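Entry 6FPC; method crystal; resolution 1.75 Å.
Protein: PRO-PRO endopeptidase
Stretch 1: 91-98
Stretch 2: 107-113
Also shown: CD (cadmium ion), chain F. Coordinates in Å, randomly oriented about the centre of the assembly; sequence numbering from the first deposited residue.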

ATOM      1  N   ALA A  91       8.202  -3.059  -1.024  1.00 25.13           N
ATOM      2  CA  ALA A  91       8.699  -3.541  -2.315  1.00 24.23           C
ATOM      3  C   ALA A  91       7.516  -3.671  -3.238  1.00 25.29           C
ATOM      4  O   ALA A  91       6.510  -4.262  -2.841  1.00 22.50           O
ATOM      5  CB  ALA A  91       9.394  -4.874  -2.140  1.00 25.27           C
ATOM      6  N   VAL A  92       7.592  -3.041  -4.425  1.00 23.19           N
ATOM      7  CA  VAL A  92       6.481  -3.029  -5.403  1.00 23.42           C
ATOM      8  C   VAL A  92       7.038  -3.306  -6.808  1.00 27.50           C
ATOM      9  O   VAL A  92       7.959  -2.633  -7.258  1.00 26.90           O
ATOM     10  CB  VAL A  92       5.694  -1.674  -5.350  1.00 29.33           C
ATOM     11  CG1 VAL A  92       4.558  -1.636  -6.385  1.00 29.88           C
ATOM     12  CG2 VAL A  92       5.130  -1.397  -3.957  1.00 29.09           C
ATOM     13  N   ARG A  93       6.460  -4.269  -7.513  1.00 24.83           N
ATOM     14  CA  ARG A  93       6.921  -4.624  -8.842  1.00 25.07           C
ATOM     15  C   ARG A  93       6.482  -3.579  -9.886  1.00 26.88           C
ATOM     16  O   ARG A  93       5.299  -3.230  -9.968  1.00 26.47           O
ATOM     17  CB  ARG A  93       6.423  -6.034  -9.209  1.00 26.04           C
ATOM     18  CG  ARG A  93       7.172  -6.593 -10.375  1.00 30.54           C
ATOM     19  CD  ARG A  93       6.809  -8.009 -10.717  1.00 30.66           C
ATOM     20  NE  ARG A  93       7.599  -8.411 -11.883  1.00 31.70           N
ATOM     21  CZ  ARG A  93       7.776  -9.667 -12.280  1.00 46.84           C
ATOM     22  NH1 ARG A  93       7.217 -10.666 -11.613  1.00 32.04           N
ATOM     23  NH2 ARG A  93       8.520  -9.932 -13.345  1.00 45.02           N
ATOM     24  N   ILE A  94       7.443  -3.113 -10.692  1.00 25.84           N
ATOM     25  CA  ILE A  94       7.249  -2.119 -11.759  1.00 26.13           C
ATOM     26  C   ILE A  94       6.292  -2.672 -12.801  1.00 29.12           C
ATOM     27  O   ILE A  94       6.573  -3.735 -13.354  1.00 29.36           O
ATOM     28  CB  ILE A  94       8.611  -1.712 -12.406  1.00 28.99           C
ATOM     29  CG1 ILE A  94       9.510  -0.977 -11.390  1.00 29.45           C
ATOM     30  CG2 ILE A  94       8.384  -0.858 -13.663  1.00 28.90           C
ATOM     31  CD1 ILE A  94      10.974  -0.944 -11.738  1.00 29.00           C
ATOM     32  N   GLY A  95       5.211  -1.934 -13.082  1.00 26.86           N
ATOM     33  CA  GLY A  95       4.184  -2.327 -14.054  1.00 27.61           C
ATOM     34  C   GLY A  95       2.955  -2.978 -13.451  1.00 31.16           C
ATOM     35  O   GLY A  95       1.974  -3.256 -14.161  1.00 31.09           O
ATOM     36  N   TYR A  96       2.979  -3.212 -12.137  1.00 26.70           N
ATOM     37  CA  TYR A  96       1.891  -3.915 -11.445  1.00 25.76           C
ATOM     38  C   TYR A  96       1.014  -3.022 -10.578  1.00 27.41           C
ATOM     39  O   TYR A  96       0.300  -3.537  -9.713  1.00 24.69           O
ATOM     40  CB  TYR A  96       2.474  -5.077 -10.628  1.00 25.88           C
ATOM     41  CG  TYR A  96       3.008  -6.221 -11.461  1.00 27.34           C
ATOM     42  CD1 TYR A  96       4.092  -6.042 -12.320  1.00 29.28           C
ATOM     43  CD2 TYR A  96       2.467  -7.492 -11.355  1.00 27.90           C
ATOM     44  CE1 TYR A  96       4.569  -7.085 -13.111  1.00 30.37           C
ATOM     45  CE2 TYR A  96       2.959  -8.552 -12.114  1.00 29.29           C
ATOM     46  CZ  TYR A  96       4.018  -8.347 -12.981  1.00 37.43           C
ATOM     47  OH  TYR A  96       4.518  -9.398 -13.718  1.00 38.29           O
ATOM     48  N   SER A  97       1.061  -1.693 -10.803  1.00 25.97           N
ATOM     49  CA  SER A  97       0.307  -0.724  -9.988  1.00 25.34           C
ATOM     50  C   SER A  97      -1.214  -0.909 -10.020  1.00 28.11           C
ATOM     51  O   SER A  97      -1.853  -0.831  -8.972  1.00 25.92           O
ATOM     52  CB  SER A  97       0.630   0.707 -10.413  1.00 29.55           C
ATOM     53  OG  SER A  97       2.008   0.983 -10.252  1.00 32.75           O
ATOM     54  N   GLU A  98      -1.797  -1.098 -11.230  1.00 26.84           N
ATOM     55  CA  GLU A  98      -3.245  -1.173 -11.414  1.00 26.71           C
ATOM     56  C   GLU A  98      -3.907  -2.413 -10.868  1.00 31.68           C
ATOM     57  O   GLU A  98      -3.333  -3.506 -10.897  1.00 29.42           O
ATOM     58  CB  GLU A  98      -3.642  -1.005 -12.901  1.00 29.12           C
ATOM     59  CG  GLU A  98      -3.370   0.381 -13.475  1.00 41.58           C
ATOM     60  CD  GLU A  98      -4.241   1.541 -13.015  1.00 73.92           C
ATOM     61  OE1 GLU A  98      -3.674   2.615 -12.711  1.00 79.44           O
ATOM     62  OE2 GLU A  98      -5.484   1.386 -12.971  1.00 67.07           O
TER
HETATM   63 CD    CD F 302      -2.698  -4.651   2.186  0.51 25.83          CD
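Stretch 2 (107-113) NLEIHET

Stretch 2 enters as a single extended residue, Asn107, and then turns into a helix from Leu108 that continues past Thr113. Its axis runs nearly antiparallel to strand 91-93, at 166° between N-to-C directions, and comes within 8.6 Å of it. After the strand, a type II turn from Arg93 to Tyr96, closed by Tyr96 N to Arg93 O at 3.2 Å, brings Ser97 up to the start of the helix. There the CA atoms of Ser97 and Leu108 are 4.6 Å apart.

The first turn of a helix leaves backbone NH groups without partners from within the helix. Leu108 N is satisfied by Ser97 O at 2.9 Å, with an angle of 158° at the hydrogen. The same Ser97 O receives a CA-H...O contact from Asn107 CA at 3.5 Å. Ile110 N is capped by Asn107 OD1 at 2.9 Å. His111 N reaches Asn107 O at 3.0 Å, in the regular helical pattern.

Glu109 has chi1 p, and its carboxylate is well supplied with donors. Ser97 OG donates to Glu109 OE1 at 2.6 Å, and Asn107 ND2 donates to Glu109 OE2 at 3.0 Å. Asn107 ND2 also donates to water 1 at 3.0 Å; that water donates to Glu98 OE1 at 2.7 Å, bridging the stretches. Further along, Thr113 OG1 donates to Glu109 O at 2.7 Å.

The apolar part centres on Val92 and Leu108, both directed toward the opposite stretch. Val92 CG1 lies 3.6 Å from Leu108 CD2, and Val92 CG2 lies 3.8 Å from Glu109 CA. Tyr96 CB is 4.2 Å from Leu108 CD2.

His111 does not touch stretch 1; its NE2 binds the cadmium ion at 2.2 Å. Water 2, also on the metal, donates to Glu112 OE1 at 3.0 Å.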

ATOM      1  N   ASN A 107      -4.220   1.147  -6.258  1.00 24.34           N
ATOM      2  CA  ASN A 107      -2.850   1.477  -6.606  1.00 24.81           C
ATOM      3  C   ASN A 107      -1.903   0.767  -5.664  1.00 25.54           C
ATOM      4  O   ASN A 107      -1.848   1.081  -4.473  1.00 22.06           O
ATOM      5  CB  ASN A 107      -2.605   2.981  -6.573  1.00 23.92           C
ATOM      6  CG  ASN A 107      -1.175   3.312  -6.952  1.00 25.76           C
ATOM      7  OD1 ASN A 107      -0.320   3.494  -6.091  1.00 29.20           O
ATOM      8  ND2 ASN A 107      -0.875   3.341  -8.236  1.00 25.05           N
ATOM      9  N   LEU A 108      -1.137  -0.161  -6.217  1.00 23.88           N
ATOM     10  CA  LEU A 108      -0.261  -1.003  -5.419  1.00 24.74           C
ATOM     11  C   LEU A 108       0.754  -0.229  -4.566  1.00 27.02           C
ATOM     12  O   LEU A 108       0.809  -0.460  -3.353  1.00 26.50           O
ATOM     13  CB  LEU A 108       0.428  -2.060  -6.288  1.00 24.98           C
ATOM     14  CG  LEU A 108       1.225  -3.138  -5.550  1.00 29.04           C
ATOM     15  CD1 LEU A 108       0.327  -3.948  -4.586  1.00 28.61           C
ATOM     16  CD2 LEU A 108       1.867  -4.072  -6.552  1.00 30.72           C
ATOM     17  N   GLU A 109       1.525   0.681  -5.168  1.00 24.79           N
ATOM     18  CA  GLU A 109       2.568   1.409  -4.427  1.00 24.16           C
ATOM     19  C   GLU A 109       2.010   2.293  -3.322  1.00 26.17           C
ATOM     20  O   GLU A 109       2.596   2.308  -2.237  1.00 26.43           O
ATOM     21  CB  GLU A 109       3.540   2.194  -5.341  1.00 25.92           C
ATOM     22  CG  GLU A 109       2.906   3.267  -6.224  1.00 30.82           C
ATOM     23  CD  GLU A 109       2.377   2.792  -7.570  1.00 41.22           C
ATOM     24  OE1 GLU A 109       2.178   1.565  -7.733  1.00 31.31           O
ATOM     25  OE2 GLU A 109       2.116   3.653  -8.446  1.00 31.28           O
ATOM     26  N   ILE A 110       0.855   2.958  -3.545  1.00 22.85           N
ATOM     27  CA  ILE A 110       0.284   3.785  -2.469  1.00 22.41           C
ATOM     28  C   ILE A 110      -0.209   2.890  -1.336  1.00 26.99           C
ATOM     29  O   ILE A 110       0.121   3.149  -0.168  1.00 27.07           O
ATOM     30  CB  ILE A 110      -0.800   4.776  -2.962  1.00 26.34           C
ATOM     31  CG1 ILE A 110      -0.146   5.888  -3.807  1.00 27.85           C
ATOM     32  CG2 ILE A 110      -1.581   5.381  -1.780  1.00 27.98           C
ATOM     33  CD1 ILE A 110      -1.175   6.660  -4.716  1.00 30.49           C
ATOM     34  N   HIS A 111      -0.966   1.822  -1.694  1.00 23.70           N
ATOM     35  CA  HIS A 111      -1.527   0.851  -0.741  1.00 23.85           C
ATOM     36  C   HIS A 111      -0.430   0.277   0.181  1.00 25.97           C
ATOM     37  O   HIS A 111      -0.542   0.346   1.410  1.00 24.39           O
ATOM     38  CB  HIS A 111      -2.256  -0.291  -1.491  1.00 23.79           C
ATOM     39  CG  HIS A 111      -2.815  -1.341  -0.576  1.00 25.66           C
ATOM     40  ND1 HIS A 111      -4.130  -1.310  -0.165  1.00 26.75           N
ATOM     41  CD2 HIS A 111      -2.207  -2.408  -0.009  1.00 26.44           C
ATOM     42  CE1 HIS A 111      -4.297  -2.374   0.605  1.00 25.36           C
ATOM     43  NE2 HIS A 111      -3.169  -3.067   0.725  1.00 25.70           N
ATOM     44  N   GLU A 112       0.637  -0.267  -0.415  1.00 22.02           N
ATOM     45  CA  GLU A 112       1.725  -0.875   0.359  1.00 21.50           C
ATOM     46  C   GLU A 112       2.501   0.155   1.182  1.00 24.60           C
ATOM     47  O   GLU A 112       2.851  -0.142   2.319  1.00 22.82           O
ATOM     48  CB  GLU A 112       2.642  -1.738  -0.528  1.00 22.22           C
ATOM     49  CG  GLU A 112       1.923  -2.976  -1.091  1.00 20.75           C
ATOM     50  CD  GLU A 112       1.441  -3.989  -0.056  1.00 39.98           C
ATOM     51  OE1 GLU A 112       0.497  -4.747  -0.373  1.00 32.29           O
ATOM     52  OE2 GLU A 112       1.998  -4.026   1.069  1.00 30.74           O
ATOM     53  N   THR A 113       2.701   1.371   0.658  1.00 22.85           N
ATOM     54  CA  THR A 113       3.395   2.409   1.423  1.00 23.47           C
ATOM     55  C   THR A 113       2.569   2.797   2.650  1.00 26.97           C
ATOM     56  O   THR A 113       3.131   2.995   3.717  1.00 27.72           O
ATOM     57  CB  THR A 113       3.767   3.620   0.540  1.00 26.79           C
ATOM     58  OG1 THR A 113       4.566   3.158  -0.545  1.00 26.71           O
ATOM     59  CG2 THR A 113       4.567   4.697   1.309  1.00 24.53           C
TER
HETATM   60  O   HOH W   1      -3.087   2.488 -10.044  1.00 33.55           O
HETATM   61  O   HOH W   2      -1.247  -6.007   1.672  1.00 29.57           O